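Long-range contacts in folylpolyglutamate synthase/dihydrofolate synthase (Thermotoga maritima, PDB 1O5Z), which probably adds glutamate to dihydropteroate and to tetrahydrofolyl-polyglutamates, spending ATP in a magnesium-dependent ligase reaction of folate biosynthesis: residues G350-K355 against S378-D383; S39-K44 against P117-L122; L207-R212 against M231-K236; Q77-G82 against L288-K293. All coordinates share one frame; numbering follows the deposited sequence.

Interaction 1. Residues G350-K355 against S378-D383; sequences GILDDK and SPRMKD. With SO4 (sulfate ion), chain E.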
loop_
_atom_site.group_PDB
_atom_site.type_symbol
_atom_site.label_atom_id
_atom_site.label_comp_id
_atom_site.label_asym_id
_atom_site.label_seq_id
_atom_site.Cartn_x
_atom_site.Cartn_y
_atom_site.Cartn_z
ATOM N N GLY A 350 10.143 9.129 15.282
ATOM C CA GLY A 350 10.193 10.488 14.759
ATOM C C GLY A 350 8.803 10.795 14.256
ATOM O O GLY A 350 8.227 10.013 13.523
ATOM N N ILE A 351 8.241 11.899 14.683
ATOM C CA ILE A 351 6.928 12.270 14.246
ATOM C C ILE A 351 6.999 13.700 13.803
ATOM O O ILE A 351 7.640 14.498 14.467
ATOM C CB ILE A 351 5.882 12.158 15.396
ATOM C CG1 ILE A 351 6.029 10.859 16.175
ATOM C CG2 ILE A 351 4.437 12.284 14.848
ATOM C CD1 ILE A 351 5.231 10.848 17.405
ATOM N N LEU A 352 6.325 14.015 12.702
ATOM C CA LEU A 352 6.151 15.397 12.287
ATOM C C LEU A 352 5.147 16.110 13.197
ATOM O O LEU A 352 4.339 15.486 13.911
ATOM C CB LEU A 352 5.725 15.472 10.816
ATOM C CG LEU A 352 6.650 14.732 9.843
ATOM C CD1 LEU A 352 6.057 14.645 8.453
ATOM C CD2 LEU A 352 7.985 15.407 9.804
ATOM N N ASP A 353 5.212 17.438 13.168
ATOM C CA ASP A 353 4.431 18.233 14.099
ATOM C C ASP A 353 3.001 18.379 13.606
ATOM O O ASP A 353 2.141 18.782 14.366
ATOM C CB ASP A 353 5.124 19.581 14.436
ATOM C CG ASP A 353 4.765 20.704 13.492
ATOM O OD1 ASP A 353 4.899 20.535 12.267
ATOM O OD2 ASP A 353 4.353 21.819 13.901
ATOM N N ASP A 354 2.748 18.003 12.352
ATOM C CA ASP A 354 1.395 18.011 11.786
ATOM C C ASP A 354 0.585 16.804 12.224
ATOM O O ASP A 354 -0.534 16.632 11.801
ATOM C CB ASP A 354 1.417 18.103 10.249
ATOM C CG ASP A 354 1.984 16.853 9.576
ATOM O OD1 ASP A 354 2.676 16.042 10.236
ATOM O OD2 ASP A 354 1.794 16.612 8.368
ATOM N N LYS A 355 1.155 15.978 13.077
ATOM C CA LYS A 355 0.483 14.796 13.541
ATOM C C LYS A 355 0.175 14.930 15.020
ATOM O O LYS A 355 0.664 15.855 15.677
ATOM C CB LYS A 355 1.353 13.576 13.215
ATOM C CG LYS A 355 1.003 13.051 11.820
ATOM C CD LYS A 355 2.198 12.747 10.965
ATOM C CE LYS A 355 1.771 12.458 9.538
ATOM N NZ LYS A 355 1.451 13.694 8.797
ATOM N N SER A 378 13.378 14.930 6.491
ATOM C CA SER A 378 12.444 15.640 5.643
ATOM C C SER A 378 12.532 17.088 6.046
ATOM O O SER A 378 12.573 17.396 7.241
ATOM C CB SER A 378 11.015 15.147 5.850
ATOM O OG SER A 378 10.107 15.950 5.128
ATOM N N PRO A 379 12.544 17.980 5.060
ATOM C CA PRO A 379 12.511 19.407 5.346
ATOM C C PRO A 379 11.207 19.823 6.011
ATOM O O PRO A 379 11.115 20.926 6.548
ATOM C CB PRO A 379 12.660 20.069 3.952
ATOM C CG PRO A 379 13.090 18.955 3.001
ATOM C CD PRO A 379 12.562 17.700 3.609
ATOM N N ARG A 380 10.209 18.948 5.933
ATOM C CA ARG A 380 8.947 19.108 6.650
ATOM C C ARG A 380 9.080 18.967 8.171
ATOM O O ARG A 380 8.204 19.433 8.891
ATOM C CB ARG A 380 7.880 18.125 6.109
ATOM C CG ARG A 380 6.873 18.768 5.120
ATOM C CD ARG A 380 6.322 17.842 3.990
ATOM N NE ARG A 380 5.941 16.477 4.403
ATOM C CZ ARG A 380 4.827 16.173 5.098
ATOM N NH1 ARG A 380 3.985 17.150 5.484
ATOM N NH2 ARG A 380 4.548 14.894 5.428
ATOM N N MET A 381 10.156 18.355 8.664
ATOM C CA MET A 381 10.311 18.137 10.113
ATOM C C MET A 381 10.570 19.429 10.881
ATOM O O MET A 381 11.627 20.004 10.728
ATOM C CB MET A 381 11.440 17.128 10.402
ATOM C CG MET A 381 11.877 17.016 11.880
ATOM S SD MET A 381 10.624 16.193 12.879
ATOM C CE MET A 381 10.972 16.875 14.489
ATOM N N LYS A 382 9.609 19.870 11.705
ATOM C CA LYS A 382 9.821 20.979 12.661
ATOM C C LYS A 382 9.466 20.567 14.094
ATOM O O LYS A 382 8.775 19.576 14.314
ATOM C CB LYS A 382 9.117 22.305 12.236
ATOM C CG LYS A 382 7.613 22.427 12.439
ATOM C CD LYS A 382 7.110 23.835 12.033
ATOM C CE LYS A 382 5.774 24.235 12.703
ATOM N NZ LYS A 382 5.443 25.711 12.623
ATOM N N ASP A 383 10.003 21.331 15.045
ATOM C CA ASP A 383 9.765 21.177 16.492
ATOM C C ASP A 383 10.253 19.902 17.117
ATOM O O ASP A 383 9.568 19.313 17.971
ATOM C CB ASP A 383 8.284 21.316 16.836
ATOM C CG ASP A 383 7.896 22.699 17.067
ATOM O OD1 ASP A 383 6.746 23.037 16.714
ATOM O OD2 ASP A 383 8.679 23.508 17.600
HETATM S S SO4 E . 13.374 22.155 14.957
HETATM O O1 SO4 E . 12.880 20.772 14.959
HETATM O O2 SO4 E . 14.641 22.090 15.700
HETATM O O3 SO4 E . 12.463 22.963 15.778
HETATM O O4 SO4 E . 13.393 22.619 13.551
HETATM O O HOH W 1 6.936 18.892 11.669
#
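Leu352 meets Met381 and Arg380 with different methyls. CD2 lies 3.6 Å from Met381 CA and reaches the CB of the same residue, while CD1 sits over one face of the Arg380 guanidinium, 3.4 Å from Arg380 NH2, the two side chains crossing at about a right angle. Met381 bends at chi2 (72°) and brings SD to 3.8 Å from Ile351 O. Both segments are loops that follow parallel strands, 345-349 and 370-373, in the sheet of the glutamate ligase domain of this Mur ligase relative, and each holds a type I beta turn, Leu352 to Lys355 and Ser378 to Met381. The second turn is also an ST turn, Ser378 OG accepting from Arg380 N. Charged groups lie on the more exposed side. Asp354 OD2 lies near the plane of the Arg380 guanidinium in a long salt bridge, 3.7 Å to NH1, and also pairs with Lys355 NZ; Arg380 and Lys355 share a sulfate, probably from the crystallisation liquor. Asp353 OD2 touches Lys382 CE at 3.0 Å, with Lys382 NZ farther from that oxygen, at 4.2 Å, beyond a salt bridge. No direct hydrogen bond joins the segments, but one water does: it accepts from Asp353 N and from Lys382 N (2.8 Å) and lies 2.7 Å from Asp353 OD1. Arg357 NH2 binds both Ile351 O and Lys382 O, and another sulfate takes a weak bond from Asp383 N.

Interaction 2. Residues S39-K44 against P117-L122; sequences SMLLSK and PILNEL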
loop_
_atom_site.group_PDB
_atom_site.type_symbol
_atom_site.label_atom_id
_atom_site.label_comp_id
_atom_site.label_asym_id
_atom_site.label_seq_id
_atom_site.Cartn_x
_atom_site.Cartn_y
_atom_site.Cartn_z
ATOM N N SER A 39 -9.714 10.365 -18.218
ATOM C CA SER A 39 -10.277 9.800 -19.434
ATOM C C SER A 39 -9.715 10.476 -20.708
ATOM O O SER A 39 -9.362 9.800 -21.674
ATOM C CB SER A 39 -11.789 9.899 -19.405
ATOM O OG SER A 39 -12.298 9.206 -18.295
ATOM N N MET A 40 -9.599 11.796 -20.687
ATOM C CA MET A 40 -9.012 12.526 -21.797
ATOM C C MET A 40 -7.508 12.258 -21.970
ATOM O O MET A 40 -7.027 12.075 -23.063
ATOM C CB MET A 40 -9.264 14.022 -21.570
ATOM C CG MET A 40 -8.855 14.940 -22.689
ATOM S SD MET A 40 -9.155 16.696 -22.319
ATOM C CE MET A 40 -10.791 16.557 -21.557
ATOM N N LEU A 41 -6.741 12.263 -20.903
ATOM C CA LEU A 41 -5.323 11.904 -21.007
ATOM C C LEU A 41 -5.140 10.531 -21.646
ATOM O O LEU A 41 -4.444 10.396 -22.646
ATOM C CB LEU A 41 -4.663 11.923 -19.627
ATOM C CG LEU A 41 -3.199 11.533 -19.447
ATOM C CD1 LEU A 41 -2.321 12.293 -20.424
ATOM C CD2 LEU A 41 -2.751 11.782 -18.019
ATOM N N LEU A 42 -5.812 9.532 -21.099
ATOM C CA LEU A 42 -5.732 8.197 -21.634
ATOM C C LEU A 42 -6.189 8.088 -23.102
ATOM O O LEU A 42 -5.578 7.377 -23.903
ATOM C CB LEU A 42 -6.520 7.235 -20.733
ATOM C CG LEU A 42 -5.870 6.927 -19.377
ATOM C CD1 LEU A 42 -6.809 6.138 -18.478
ATOM C CD2 LEU A 42 -4.635 6.124 -19.602
ATOM N N SER A 43 -7.259 8.794 -23.448
ATOM C CA SER A 43 -7.733 8.823 -24.804
ATOM C C SER A 43 -6.664 9.325 -25.761
ATOM O O SER A 43 -6.504 8.791 -26.820
ATOM C CB SER A 43 -8.907 9.764 -24.921
ATOM O OG SER A 43 -9.405 9.754 -26.236
ATOM N N LYS A 44 -5.972 10.384 -25.382
ATOM C CA LYS A 44 -4.936 10.966 -26.207
ATOM C C LYS A 44 -3.715 10.026 -26.276
ATOM O O LYS A 44 -2.959 10.112 -27.216
ATOM C CB LYS A 44 -4.544 12.352 -25.655
ATOM C CG LYS A 44 -5.666 13.402 -25.774
ATOM C CD LYS A 44 -5.100 14.810 -26.077
ATOM C CE LYS A 44 -6.134 15.772 -26.618
ATOM N NZ LYS A 44 -6.276 15.874 -28.139
ATOM N N PRO A 117 4.437 15.693 -24.814
ATOM C CA PRO A 117 3.710 16.617 -25.669
ATOM C C PRO A 117 2.246 16.634 -25.326
ATOM O O PRO A 117 1.662 17.682 -25.353
ATOM C CB PRO A 117 3.944 16.096 -27.082
ATOM C CG PRO A 117 4.418 14.752 -26.899
ATOM C CD PRO A 117 5.084 14.622 -25.583
ATOM N N ILE A 118 1.679 15.493 -24.962
ATOM C CA ILE A 118 0.259 15.444 -24.584
ATOM C C ILE A 118 0.025 16.189 -23.322
ATOM O O ILE A 118 -0.864 17.018 -23.274
ATOM C CB ILE A 118 -0.272 14.011 -24.502
ATOM C CG1 ILE A 118 -0.484 13.498 -25.938
ATOM C CG2 ILE A 118 -1.631 13.959 -23.745
ATOM C CD1 ILE A 118 -0.410 12.002 -26.039
ATOM N N LEU A 119 0.871 15.960 -22.323
ATOM C CA LEU A 119 0.780 16.732 -21.084
ATOM C C LEU A 119 1.021 18.201 -21.303
ATOM O O LEU A 119 0.422 18.984 -20.635
ATOM C CB LEU A 119 1.786 16.283 -20.062
ATOM C CG LEU A 119 1.697 14.844 -19.607
ATOM C CD1 LEU A 119 2.933 14.541 -18.752
ATOM C CD2 LEU A 119 0.420 14.582 -18.882
ATOM N N ASN A 120 1.903 18.571 -22.207
ATOM C CA ASN A 120 2.213 19.982 -22.419
ATOM C C ASN A 120 0.994 20.708 -22.927
ATOM O O ASN A 120 0.765 21.862 -22.587
ATOM C CB ASN A 120 3.381 20.171 -23.410
ATOM C CG ASN A 120 4.754 19.748 -22.833
ATOM O OD1 ASN A 120 4.933 19.613 -21.600
ATOM N ND2 ASN A 120 5.740 19.534 -23.737
ATOM N N GLU A 121 0.246 20.003 -23.770
ATOM C CA GLU A 121 -0.985 20.471 -24.368
ATOM C C GLU A 121 -2.130 20.622 -23.354
ATOM O O GLU A 121 -2.729 21.695 -23.278
ATOM C CB GLU A 121 -1.371 19.504 -25.465
ATOM C CG GLU A 121 -2.524 19.933 -26.337
ATOM C CD GLU A 121 -3.110 18.748 -27.120
ATOM O OE1 GLU A 121 -4.376 18.581 -27.143
ATOM O OE2 GLU A 121 -2.295 17.964 -27.694
ATOM N N LEU A 122 -2.414 19.553 -22.600
ATOM C CA LEU A 122 -3.402 19.537 -21.528
ATOM C C LEU A 122 -3.049 20.530 -20.429
ATOM O O LEU A 122 -3.933 21.124 -19.810
ATOM C CB LEU A 122 -3.481 18.137 -20.892
ATOM C CG LEU A 122 -3.925 16.964 -21.774
ATOM C CD1 LEU A 122 -3.943 15.622 -21.031
ATOM C CD2 LEU A 122 -5.284 17.244 -22.414
#
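Leu41 and Leu122 meet where the ends of two helices, 36-44 and 105-122, pack side by side, their short segments running in roughly opposing directions, 142° between them, with axes 10.5 Å apart. The core is apolar. Leu41 CD1, placed by chi2 of 51°, lies among three methyls: Leu122 CD1 and Ile118 CG2 are both 3.8 Å away, and Leu119 CD2 is hardly farther. Ala138 and Val135 of helix 132-146 touch Leu41 and Leu119, so the pair of helices rests on a third. Ile118 uses both branches, CG2 against Leu41 CD1 and Lys44 CB, and CD1 at 3.4 Å from Lys44 O. An alanine in place of Ile118 would probably open a gap beside Leu41 CD1 and remove the methyls packed on Lys44 CB and Lys44 O. At the edge Met40 and Leu122 slide past each other in opposite directions, SD to CD2 3.9 Å. The polar contribution is a single salt bridge on the exposed side, where Lys44 crosses Glu121 at about a right angle. The extended Glu121 chain brings OE1 3.4 Å from Lys44 CE and 3.5 Å from Lys44 NZ.

Interaction 3. Residues L207-R212 against M231-K236; sequences LVTGER and MYVIDK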
loop_
_atom_site.group_PDB
_atom_site.type_symbol
_atom_site.label_atom_id
_atom_site.label_comp_id
_atom_site.label_asym_id
_atom_site.label_seq_id
_atom_site.Cartn_x
_atom_site.Cartn_y
_atom_site.Cartn_z
ATOM N N LEU A 207 -17.927 -8.440 -7.326
ATOM C CA LEU A 207 -17.354 -7.647 -6.241
ATOM C C LEU A 207 -16.959 -8.603 -5.114
ATOM O O LEU A 207 -17.766 -9.480 -4.707
ATOM C CB LEU A 207 -18.391 -6.663 -5.687
ATOM C CG LEU A 207 -18.118 -6.127 -4.265
ATOM C CD1 LEU A 207 -16.837 -5.236 -4.267
ATOM C CD2 LEU A 207 -19.330 -5.371 -3.746
ATOM N N VAL A 208 -15.753 -8.398 -4.592
ATOM C CA VAL A 208 -15.300 -9.086 -3.386
ATOM C C VAL A 208 -15.023 -8.101 -2.261
ATOM O O VAL A 208 -14.364 -7.092 -2.468
ATOM C CB VAL A 208 -14.049 -9.874 -3.676
ATOM C CG1 VAL A 208 -13.552 -10.577 -2.422
ATOM C CG2 VAL A 208 -14.326 -10.836 -4.768
ATOM N N THR A 209 -15.528 -8.398 -1.066
ATOM C CA THR A 209 -15.259 -7.567 0.110
ATOM C C THR A 209 -14.909 -8.303 1.414
ATOM O O THR A 209 -15.458 -9.379 1.752
ATOM C CB THR A 209 -16.392 -6.502 0.325
ATOM O OG1 THR A 209 -16.039 -5.597 1.398
ATOM C CG2 THR A 209 -17.706 -7.152 0.711
ATOM N N GLY A 210 -13.967 -7.686 2.134
ATOM C CA GLY A 210 -13.576 -8.117 3.476
ATOM C C GLY A 210 -14.307 -7.348 4.547
ATOM O O GLY A 210 -13.939 -7.408 5.715
ATOM N N GLU A 211 -15.374 -6.648 4.157
ATOM C CA GLU A 211 -16.080 -5.750 5.060
ATOM C C GLU A 211 -17.176 -6.531 5.762
ATOM O O GLU A 211 -17.773 -7.456 5.179
ATOM C CB GLU A 211 -16.636 -4.526 4.314
ATOM C CG GLU A 211 -17.302 -3.447 5.203
ATOM C CD GLU A 211 -16.459 -3.026 6.402
ATOM O OE1 GLU A 211 -15.251 -2.723 6.247
ATOM O OE2 GLU A 211 -17.011 -3.014 7.525
ATOM N N ARG A 212 -17.378 -6.172 7.032
ATOM C CA ARG A 212 -18.388 -6.747 7.879
ATOM C C ARG A 212 -19.396 -5.728 8.446
ATOM O O ARG A 212 -20.447 -6.137 8.907
ATOM C CB ARG A 212 -17.718 -7.472 9.038
ATOM C CG ARG A 212 -16.865 -8.681 8.671
ATOM C CD ARG A 212 -16.547 -9.470 9.920
ATOM N NE ARG A 212 -15.820 -10.721 9.710
ATOM C CZ ARG A 212 -14.525 -10.780 9.460
ATOM N NH1 ARG A 212 -13.786 -9.667 9.354
ATOM N NH2 ARG A 212 -13.954 -11.961 9.287
ATOM N N MET A 231 -21.612 -10.579 -5.700
ATOM C CA MET A 231 -20.891 -10.076 -4.540
ATOM C C MET A 231 -20.447 -11.198 -3.597
ATOM O O MET A 231 -21.248 -12.073 -3.217
ATOM C CB MET A 231 -21.825 -9.143 -3.768
ATOM C CG MET A 231 -21.195 -8.457 -2.577
ATOM S SD MET A 231 -22.347 -7.196 -1.990
ATOM C CE MET A 231 -21.425 -6.526 -0.599
ATOM N N TYR A 232 -19.191 -11.155 -3.181
ATOM C CA TYR A 232 -18.714 -12.136 -2.226
ATOM C C TYR A 232 -18.190 -11.428 -1.016
ATOM O O TYR A 232 -17.426 -10.462 -1.126
ATOM C CB TYR A 232 -17.578 -12.949 -2.797
ATOM C CG TYR A 232 -17.846 -13.624 -4.098
ATOM C CD1 TYR A 232 -17.678 -12.921 -5.294
ATOM C CD2 TYR A 232 -18.228 -14.986 -4.144
ATOM C CE1 TYR A 232 -17.886 -13.544 -6.519
ATOM C CE2 TYR A 232 -18.431 -15.636 -5.356
ATOM C CZ TYR A 232 -18.241 -14.903 -6.558
ATOM O OH TYR A 232 -18.424 -15.494 -7.793
ATOM N N VAL A 233 -18.557 -11.942 0.132
ATOM C CA VAL A 233 -18.378 -11.243 1.375
ATOM C C VAL A 233 -17.703 -12.162 2.362
ATOM O O VAL A 233 -18.133 -13.290 2.556
ATOM C CB VAL A 233 -19.748 -10.860 1.929
ATOM C CG1 VAL A 233 -19.612 -10.208 3.319
ATOM C CG2 VAL A 233 -20.490 -9.962 0.954
ATOM N N ILE A 234 -16.678 -11.679 3.027
ATOM C CA ILE A 234 -15.973 -12.509 4.006
ATOM C C ILE A 234 -16.919 -13.111 5.042
ATOM O O ILE A 234 -17.887 -12.472 5.441
ATOM C CB ILE A 234 -14.883 -11.684 4.713
ATOM C CG1 ILE A 234 -13.951 -12.600 5.504
ATOM C CG2 ILE A 234 -15.505 -10.602 5.607
ATOM C CD1 ILE A 234 -12.677 -11.944 5.856
ATOM N N ASP A 235 -16.628 -14.330 5.488
ATOM C CA ASP A 235 -17.506 -15.093 6.404
ATOM C C ASP A 235 -18.842 -15.523 5.826
ATOM O O ASP A 235 -19.429 -16.457 6.343
ATOM C CB ASP A 235 -17.773 -14.364 7.723
ATOM C CG ASP A 235 -16.508 -14.168 8.552
ATOM O OD1 ASP A 235 -15.487 -14.855 8.287
ATOM O OD2 ASP A 235 -16.458 -13.343 9.501
ATOM N N LYS A 236 -19.331 -14.828 4.801
ATOM C CA LYS A 236 -20.432 -15.318 3.983
ATOM C C LYS A 236 -19.898 -16.233 2.873
ATOM O O LYS A 236 -20.035 -17.423 2.953
ATOM C CB LYS A 236 -21.261 -14.165 3.384
ATOM C CG LYS A 236 -22.504 -14.699 2.675
ATOM C CD LYS A 236 -23.459 -13.636 2.145
ATOM C CE LYS A 236 -24.778 -14.351 1.721
ATOM N NZ LYS A 236 -25.627 -13.453 0.885
HETATM O O HOH W 2 -18.824 -9.696 6.226
#
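Leu207 and Met231 begin the pairing of two parallel strands, 207-209 and 231-233, the pair at one edge of the large sheet in the Mur ligase middle domain; helix 214-227 makes the crossover of this beta-alpha-beta unit. Three backbone bonds join them. Tyr232 N gives to Leu207 O, Thr209 N to Tyr232 O at 2.8 Å, and Ile234 N to Thr209 O. On the far edge of strand 207-209, Val208 bonds with Ser173 and Ile175. Thr209 OG1, anti to the backbone N (chi1 -174°), accepts from Glu211 N in an ST turn and is bonded to Ile175 O, which leaves CG2 to meet Met231 CE and Val233 CG2. Beyond the strands a water donates to Glu211 O and to Ile234 O, 3.0 Å away, bridging the loops. Glu211 turns its carboxylate elsewhere, to Val178 N and Lys213 NZ. Leu207 and Met231 lie side by side on the face that also carries Thr209 and Val233, Leu207 CD2 to Met231 CG 3.8 Å. The exposed end is a charged pair. Ile234 CG2 lies over the centre of the Arg212 guanidinium, 4.0 Å above its plane, and Glu274 takes a second salt bridge from NH2. Arg212 grips Asp235 side-on, NE at 2.7 Å and NH2 at 2.9 Å both reaching OD2 from the same face of the carboxylate.

Interaction 4. Residues Q77-G82 against L288-K293; sequences QGYRVG and LPLSEK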
loop_
_atom_site.group_PDB
_atom_site.type_symbol
_atom_site.label_atom_id
_atom_site.label_comp_id
_atom_site.label_asym_id
_atom_site.label_seq_id
_atom_site.Cartn_x
_atom_site.Cartn_y
_atom_site.Cartn_z
ATOM N N GLN A 77 2.117 -17.647 -11.199
ATOM C CA GLN A 77 1.420 -18.521 -12.137
ATOM C C GLN A 77 1.974 -18.353 -13.529
ATOM O O GLN A 77 1.719 -19.170 -14.428
ATOM C CB GLN A 77 -0.075 -18.275 -12.122
ATOM C CG GLN A 77 -0.865 -19.217 -13.004
ATOM C CD GLN A 77 -0.631 -20.676 -12.667
ATOM O OE1 GLN A 77 -0.631 -21.053 -11.492
ATOM N NE2 GLN A 77 -0.466 -21.515 -13.693
ATOM N N GLY A 78 2.797 -17.330 -13.685
ATOM C CA GLY A 78 3.488 -17.093 -14.937
ATOM C C GLY A 78 2.784 -16.100 -15.829
ATOM O O GLY A 78 3.172 -15.958 -16.982
ATOM N N TYR A 79 1.758 -15.423 -15.344
ATOM C CA TYR A 79 1.218 -14.273 -16.088
ATOM C C TYR A 79 2.214 -13.103 -16.131
ATOM O O TYR A 79 2.964 -12.848 -15.172
ATOM C CB TYR A 79 -0.117 -13.756 -15.478
ATOM C CG TYR A 79 -1.275 -14.727 -15.565
ATOM C CD1 TYR A 79 -1.583 -15.526 -14.497
ATOM C CD2 TYR A 79 -2.052 -14.848 -16.715
ATOM C CE1 TYR A 79 -2.628 -16.411 -14.525
ATOM C CE2 TYR A 79 -3.109 -15.775 -16.773
ATOM C CZ TYR A 79 -3.377 -16.548 -15.644
ATOM O OH TYR A 79 -4.394 -17.462 -15.576
ATOM N N ARG A 80 2.160 -12.349 -17.225
ATOM C CA ARG A 80 2.866 -11.097 -17.287
ATOM C C ARG A 80 1.952 -10.064 -16.635
ATOM O O ARG A 80 0.887 -9.723 -17.198
ATOM C CB ARG A 80 3.193 -10.731 -18.723
ATOM C CG ARG A 80 4.142 -9.570 -18.868
ATOM C CD ARG A 80 4.703 -9.397 -20.277
ATOM N NE ARG A 80 6.153 -9.374 -20.130
ATOM C CZ ARG A 80 6.969 -8.387 -20.461
ATOM N NH1 ARG A 80 6.552 -7.312 -21.075
ATOM N NH2 ARG A 80 8.243 -8.509 -20.201
ATOM N N VAL A 81 2.387 -9.547 -15.482
ATOM C CA VAL A 81 1.549 -8.737 -14.630
ATOM C C VAL A 81 2.087 -7.322 -14.469
ATOM O O VAL A 81 3.225 -7.143 -14.086
ATOM C CB VAL A 81 1.432 -9.396 -13.224
ATOM C CG1 VAL A 81 0.578 -8.587 -12.238
ATOM C CG2 VAL A 81 0.876 -10.797 -13.368
ATOM N N GLY A 82 1.255 -6.316 -14.742
ATOM C CA GLY A 82 1.537 -4.957 -14.305
ATOM C C GLY A 82 0.815 -4.750 -12.987
ATOM O O GLY A 82 -0.267 -5.258 -12.776
ATOM N N LEU A 288 -9.703 -16.699 -13.581
ATOM C CA LEU A 288 -8.423 -16.994 -14.177
ATOM C C LEU A 288 -7.894 -18.330 -13.717
ATOM O O LEU A 288 -8.054 -18.693 -12.586
ATOM C CB LEU A 288 -7.417 -15.925 -13.834
ATOM C CG LEU A 288 -7.699 -14.562 -14.433
ATOM C CD1 LEU A 288 -6.881 -13.437 -13.699
ATOM C CD2 LEU A 288 -7.471 -14.546 -15.922
ATOM N N PRO A 289 -7.283 -19.100 -14.595
ATOM C CA PRO A 289 -6.665 -20.315 -14.167
ATOM C C PRO A 289 -5.438 -20.066 -13.257
ATOM O O PRO A 289 -4.554 -19.232 -13.548
ATOM C CB PRO A 289 -6.292 -20.988 -15.482
ATOM C CG PRO A 289 -6.174 -19.896 -16.433
ATOM C CD PRO A 289 -7.178 -18.907 -16.051
ATOM N N LEU A 290 -5.409 -20.811 -12.155
ATOM C CA LEU A 290 -4.406 -20.631 -11.122
ATOM C C LEU A 290 -4.073 -21.948 -10.496
ATOM O O LEU A 290 -4.982 -22.722 -10.250
ATOM C CB LEU A 290 -4.968 -19.768 -9.998
ATOM C CG LEU A 290 -4.096 -18.620 -9.602
ATOM C CD1 LEU A 290 -4.054 -17.635 -10.792
ATOM C CD2 LEU A 290 -4.721 -17.998 -8.388
ATOM N N SER A 291 -2.791 -22.162 -10.198
ATOM C CA SER A 291 -2.365 -23.372 -9.542
ATOM C C SER A 291 -2.312 -23.060 -8.085
ATOM O O SER A 291 -2.110 -21.917 -7.707
ATOM C CB SER A 291 -0.986 -23.853 -10.039
ATOM O OG SER A 291 0.044 -22.886 -9.868
ATOM N N GLU A 292 -2.470 -24.100 -7.284
ATOM C CA GLU A 292 -2.241 -24.026 -5.860
ATOM C C GLU A 292 -0.787 -23.680 -5.562
ATOM O O GLU A 292 -0.504 -22.974 -4.602
ATOM C CB GLU A 292 -2.600 -25.361 -5.194
ATOM C CG GLU A 292 -2.470 -25.305 -3.695
ATOM C CD GLU A 292 -2.869 -26.589 -3.025
ATOM O OE1 GLU A 292 -3.735 -27.269 -3.582
ATOM O OE2 GLU A 292 -2.323 -26.911 -1.948
ATOM N N LYS A 293 0.136 -24.174 -6.389
ATOM C CA LYS A 293 1.546 -23.802 -6.238
ATOM C C LYS A 293 1.768 -22.284 -6.267
ATOM O O LYS A 293 2.492 -21.764 -5.425
ATOM C CB LYS A 293 2.407 -24.469 -7.313
ATOM C CG LYS A 293 3.920 -24.224 -7.165
ATOM C CD LYS A 293 4.708 -24.751 -8.368
ATOM C CE LYS A 293 6.197 -25.033 -8.005
ATOM N NZ LYS A 293 7.094 -23.848 -8.302
#
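Gln77 and Ser291 make the tightest part of this surface contact, with one oxygen accepting twice. Gln77 OE1 receives Ser291 OG at 2.5 Å, in the carbonyl plane, and Ser291 N at 2.8 Å, the latter from 55° above that plane. The glutamine reaches there with CG anti to the backbone N (chi1 -176°) and a bend at chi2. Ser291 is the N-cap of helix 292-301, and its OG also accepts from Ala294 N, so Gln77 holds the very group that caps the helix. An alanine at Gln77 would probably leave Ser291 N without this acceptor and the capping hydroxyl freer to turn. A third hydrogen bond comes from Tyr79, whose OH donates to Pro289 O at 2.7 Å, in the carbonyl plane and on a lone pair, with that oxygen at the edge of the ring. The hydroxyl is also packed against the proline, 3.1 Å from Pro289 CG, the two side chains crossing at about a right angle. Other contacts are looser. Leu290 CD1 stands 4.2 Å from both Tyr79 CE1 and Gln77 CG, and Leu288 CB only brushes Tyr79 OH at 3.8 Å. Gly78, with positive phi, ends helix 63-77 in a Schellman motif, before strand 81-84 begins. The contact thus sets a Schellman C-terminal turn, in the Mur ligase middle domain, beside a serine N-cap of another helix.

From the N terminus, interaction 2 opens first, at helix 36-44, and closes at helix 105-122. Before it closes, 77-82 opens interaction 4, which ends only at 288-293, so the two loops cross, although their nearest atoms stay about 14 Å apart. Interaction 3 opens and closes within the long span of interaction 4; it pairs the strand 231-233 at one border of the eight-stranded sheet with its neighbour, whereas interaction 4 ties the turn leading into strand 81-84 of that sheet to the start of helix 292-301. Interaction 1 follows in series, joining two loops of the glutamate ligase domain on the opposite side of the chain's centre from interactions 3 and 4.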